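Local coordinates for protein 11S globulin isoform 1 (Cocos nucifera, PDB 5WPW) that serves as a hexameric seed storage protein of coconut, a nutrient reservoir of the 11S globulin family and a potential food allergen, at residues 152-164 with 174-186. The protein carries 2 engineered substitutions. Sequence-based numbering, arbitrary orientation.
Sequences SHRQFLLAGRQEQ and SIKENILRGFSTE
Lys176 reaches from one strand of a hairpin down to Gln155 on the strand that leads into it. Its CB packs on the extended side chain of Gln164, 3.5 Å from NE2. CG and CD then run past Leu157, whose CD1 lies 3.6 Å from CD, apolar methylene against methyl. Bends at chi3 (-58°) and chi4 (-75°) bring CE alongside Gln155 O. NZ meets that oxygen at 2.8 Å, in the carbonyl plane, and also donates to a water held by Gln155 N. A lysine suits this place because its long aliphatic part covers a leucine while its amino group still finds polar partners. Its backbone and that of Gln162 form an antiparallel hydrogen-bonded pair in the weakly bonded hairpin of 161-163 and 175-177. On the other face, Arg161 and Glu177 lie side by side in a salt bridge, NE to OE2 3.0 Å, with the nitrogen above the carboxylate plane; arginine also offers NH1 to Asp207 O and a flat face to Ile175 CG2. Gly160 has backbone angles that would jam a CB against the preceding carbonyl oxygen. Ile179 N donates to Leu157 O at 2.9 Å, and its branched side chain meets Phe156 with CG2 and Leu158 with CD1. In this N-terminal cupin domain, strand 155-157 pairs with strand 50-57, Gln162 and Glu163 touch strand 15-19, Leu180 meets helix 196-202, and a second subunit packs against Ile179.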
# COMPACT_ATOMS: atom_id res chain seq x y z
N SER A 152 -29.03 -8.12 -0.83
CA SER A 152 -29.88 -8.32 -1.99
C SER A 152 -29.59 -7.19 -2.96
O SER A 152 -29.01 -6.17 -2.57
CB SER A 152 -31.37 -8.35 -1.62
OG SER A 152 -31.91 -7.04 -1.51
N HIS A 153 -29.97 -7.38 -4.22
CA HIS A 153 -29.77 -6.37 -5.25
C HIS A 153 -30.80 -5.26 -5.12
O HIS A 153 -31.98 -5.46 -5.42
CB HIS A 153 -29.87 -6.98 -6.65
CG HIS A 153 -29.68 -5.97 -7.73
ND1 HIS A 153 -30.27 -6.08 -8.97
CD2 HIS A 153 -28.97 -4.82 -7.75
CE1 HIS A 153 -29.91 -5.05 -9.72
NE2 HIS A 153 -29.13 -4.27 -9.00
N ARG A 154 -30.37 -4.07 -4.69
CA ARG A 154 -31.22 -2.89 -4.67
C ARG A 154 -30.81 -2.01 -5.84
O ARG A 154 -29.69 -1.48 -5.87
CB ARG A 154 -31.10 -2.12 -3.35
CG ARG A 154 -30.90 -2.96 -2.07
CD ARG A 154 -32.19 -3.17 -1.25
NE ARG A 154 -32.93 -1.93 -1.00
CZ ARG A 154 -33.13 -1.38 0.20
NH1 ARG A 154 -32.66 -1.94 1.30
NH2 ARG A 154 -33.84 -0.26 0.29
N GLN A 155 -31.72 -1.83 -6.80
CA GLN A 155 -31.53 -0.97 -7.95
C GLN A 155 -32.32 0.32 -7.79
O GLN A 155 -33.52 0.28 -7.50
CB GLN A 155 -31.94 -1.68 -9.25
CG GLN A 155 -31.26 -1.14 -10.49
CD GLN A 155 -32.12 -1.27 -11.74
OE1 GLN A 155 -33.33 -1.52 -11.65
NE2 GLN A 155 -31.51 -1.09 -12.90
N PHE A 156 -31.65 1.45 -8.01
CA PHE A 156 -32.21 2.79 -7.85
C PHE A 156 -32.28 3.41 -9.24
O PHE A 156 -31.25 3.81 -9.79
CB PHE A 156 -31.35 3.65 -6.93
CG PHE A 156 -31.23 3.13 -5.50
CD1 PHE A 156 -30.49 2.00 -5.22
CD2 PHE A 156 -31.85 3.80 -4.45
CE1 PHE A 156 -30.38 1.54 -3.89
CE2 PHE A 156 -31.74 3.36 -3.14
CZ PHE A 156 -31.01 2.23 -2.86
N LEU A 157 -33.48 3.51 -9.79
CA LEU A 157 -33.66 4.10 -11.12
C LEU A 157 -33.57 5.61 -11.03
O LEU A 157 -34.19 6.22 -10.16
CB LEU A 157 -35.02 3.70 -11.70
CG LEU A 157 -35.23 2.23 -11.96
CD1 LEU A 157 -36.72 1.96 -11.97
CD2 LEU A 157 -34.59 1.87 -13.28
N LEU A 158 -32.78 6.22 -11.92
CA LEU A 158 -32.80 7.67 -12.02
C LEU A 158 -33.95 8.16 -12.90
O LEU A 158 -34.39 9.30 -12.77
CB LEU A 158 -31.47 8.18 -12.60
CG LEU A 158 -30.20 8.19 -11.74
CD1 LEU A 158 -29.14 9.11 -12.35
CD2 LEU A 158 -30.49 8.58 -10.32
N ALA A 159 -34.46 7.30 -13.78
CA ALA A 159 -35.59 7.65 -14.62
C ALA A 159 -36.40 6.39 -14.85
O ALA A 159 -35.87 5.28 -14.80
CB ALA A 159 -35.12 8.24 -15.94
N GLY A 160 -37.69 6.57 -15.12
CA GLY A 160 -38.53 5.46 -15.54
C GLY A 160 -39.19 4.70 -14.40
O GLY A 160 -39.31 5.16 -13.26
N ARG A 161 -39.65 3.49 -14.75
CA ARG A 161 -40.37 2.58 -13.87
C ARG A 161 -40.13 1.16 -14.37
O ARG A 161 -39.83 0.95 -15.54
CB ARG A 161 -41.88 2.84 -13.82
CG ARG A 161 -42.32 4.24 -13.41
CD ARG A 161 -43.79 4.47 -13.75
NE ARG A 161 -44.71 3.88 -12.77
CZ ARG A 161 -45.82 3.22 -13.10
NH1 ARG A 161 -46.13 3.05 -14.38
NH2 ARG A 161 -46.60 2.73 -12.15
N GLN A 162 -40.30 0.18 -13.48
CA GLN A 162 -40.00 -1.20 -13.85
C GLN A 162 -40.80 -2.17 -13.00
O GLN A 162 -40.78 -2.08 -11.77
CB GLN A 162 -38.50 -1.49 -13.72
CG GLN A 162 -38.13 -2.98 -13.73
CD GLN A 162 -37.90 -3.55 -15.13
OE1 GLN A 162 -38.41 -3.03 -16.13
NE2 GLN A 162 -37.12 -4.63 -15.20
N GLU A 163 -41.50 -3.10 -13.66
CA GLU A 163 -42.21 -4.16 -12.95
C GLU A 163 -41.20 -5.02 -12.20
O GLU A 163 -40.41 -5.74 -12.82
CB GLU A 163 -43.04 -5.01 -13.92
CG GLU A 163 -43.97 -6.03 -13.25
CD GLU A 163 -43.83 -7.44 -13.83
OE1 GLU A 163 -43.91 -8.42 -13.06
OE2 GLU A 163 -43.64 -7.56 -15.06
N GLN A 164 -41.20 -4.94 -10.87
CA GLN A 164 -40.29 -5.72 -10.04
C GLN A 164 -40.47 -7.22 -10.28
O GLN A 164 -39.68 -7.84 -11.00
CB GLN A 164 -40.51 -5.40 -8.56
CG GLN A 164 -40.11 -3.99 -8.17
CD GLN A 164 -40.41 -3.68 -6.71
OE1 GLN A 164 -41.28 -4.30 -6.11
NE2 GLN A 164 -39.67 -2.73 -6.15
N SER A 174 -46.68 -4.89 -8.84
CA SER A 174 -45.38 -4.48 -8.32
C SER A 174 -44.60 -3.70 -9.37
O SER A 174 -44.08 -4.29 -10.32
CB SER A 174 -44.57 -5.70 -7.87
OG SER A 174 -44.23 -6.53 -8.97
N ILE A 175 -44.52 -2.37 -9.22
CA ILE A 175 -43.78 -1.52 -10.14
C ILE A 175 -42.89 -0.59 -9.32
O ILE A 175 -43.38 0.19 -8.50
CB ILE A 175 -44.69 -0.72 -11.08
CG1 ILE A 175 -45.40 -1.66 -12.06
CG2 ILE A 175 -43.88 0.30 -11.87
CD1 ILE A 175 -45.82 -1.01 -13.38
N LYS A 176 -41.58 -0.66 -9.57
CA LYS A 176 -40.60 0.17 -8.88
C LYS A 176 -40.49 1.53 -9.56
O LYS A 176 -40.26 1.60 -10.78
CB LYS A 176 -39.25 -0.55 -8.86
CG LYS A 176 -38.01 0.33 -8.95
CD LYS A 176 -36.81 -0.49 -9.40
CE LYS A 176 -36.53 -1.67 -8.46
NZ LYS A 176 -35.90 -1.23 -7.17
N GLU A 177 -40.64 2.60 -8.79
CA GLU A 177 -40.57 3.95 -9.30
C GLU A 177 -39.12 4.46 -9.27
O GLU A 177 -38.26 3.93 -8.57
CB GLU A 177 -41.47 4.88 -8.49
CG GLU A 177 -42.94 4.48 -8.45
CD GLU A 177 -43.68 4.94 -9.70
OE1 GLU A 177 -43.06 5.63 -10.53
OE2 GLU A 177 -44.88 4.63 -9.84
N ASN A 178 -38.87 5.51 -10.04
CA ASN A 178 -37.56 6.13 -9.99
C ASN A 178 -37.45 6.99 -8.74
O ASN A 178 -38.45 7.35 -8.12
CB ASN A 178 -37.30 6.94 -11.25
CG ASN A 178 -38.05 8.24 -11.27
OD1 ASN A 178 -37.54 9.26 -10.81
ND2 ASN A 178 -39.26 8.22 -11.79
N ILE A 179 -36.21 7.30 -8.35
CA ILE A 179 -35.99 7.92 -7.05
C ILE A 179 -36.58 9.32 -7.00
O ILE A 179 -36.98 9.79 -5.92
CB ILE A 179 -34.50 7.94 -6.74
CG1 ILE A 179 -33.75 8.54 -7.91
CG2 ILE A 179 -34.02 6.51 -6.50
CD1 ILE A 179 -32.46 9.20 -7.53
N LEU A 180 -36.63 10.02 -8.13
CA LEU A 180 -37.20 11.37 -8.13
C LEU A 180 -38.69 11.34 -7.78
O LEU A 180 -39.21 12.32 -7.24
CB LEU A 180 -36.99 12.03 -9.49
CG LEU A 180 -35.54 12.10 -9.98
CD1 LEU A 180 -35.49 12.84 -11.31
CD2 LEU A 180 -34.63 12.74 -8.93
N ARG A 181 -39.37 10.23 -8.07
CA ARG A 181 -40.76 10.06 -7.66
C ARG A 181 -40.92 10.12 -6.14
O ARG A 181 -42.01 10.40 -5.64
CB ARG A 181 -41.28 8.72 -8.21
CG ARG A 181 -42.74 8.39 -7.90
CD ARG A 181 -43.70 9.19 -8.79
NE ARG A 181 -45.10 8.92 -8.47
CZ ARG A 181 -45.79 9.58 -7.54
NH1 ARG A 181 -45.20 10.53 -6.83
NH2 ARG A 181 -47.06 9.27 -7.31
N GLY A 182 -39.84 9.87 -5.39
CA GLY A 182 -39.91 9.95 -3.95
C GLY A 182 -39.90 11.36 -3.39
O GLY A 182 -40.24 11.56 -2.22
N PHE A 183 -39.52 12.34 -4.21
CA PHE A 183 -39.44 13.72 -3.80
C PHE A 183 -40.75 14.43 -4.06
O PHE A 183 -41.49 14.09 -4.99
CB PHE A 183 -38.31 14.44 -4.53
CG PHE A 183 -36.95 13.99 -4.12
CD1 PHE A 183 -36.59 14.00 -2.79
CD2 PHE A 183 -36.06 13.51 -5.06
CE1 PHE A 183 -35.33 13.57 -2.40
CE2 PHE A 183 -34.81 13.09 -4.68
CZ PHE A 183 -34.44 13.12 -3.35
N SER A 184 -41.04 15.43 -3.24
CA SER A 184 -42.21 16.26 -3.50
C SER A 184 -41.96 17.14 -4.72
O SER A 184 -40.84 17.54 -5.01
CB SER A 184 -42.54 17.12 -2.28
OG SER A 184 -41.98 18.41 -2.40
N THR A 185 -43.04 17.43 -5.45
CA THR A 185 -42.91 18.19 -6.69
C THR A 185 -42.33 19.57 -6.45
O THR A 185 -41.44 20.01 -7.19
CB THR A 185 -44.27 18.30 -7.38
OG1 THR A 185 -44.80 16.99 -7.58
CG2 THR A 185 -44.11 19.03 -8.71
N GLU A 186 -42.81 20.28 -5.42
CA GLU A 186 -42.36 21.64 -5.18
C GLU A 186 -40.86 21.71 -4.88
O GLU A 186 -40.16 22.59 -5.37
CB GLU A 186 -43.18 22.28 -4.06
CG GLU A 186 -43.29 21.44 -2.79
CD GLU A 186 -43.92 22.22 -1.63
OE1 GLU A 186 -45.16 22.17 -1.48
OE2 GLU A 186 -43.17 22.90 -0.90
O HOH W 1 -34.54 -2.91 -5.59
O HOH W 2 -35.88 3.13 -8.27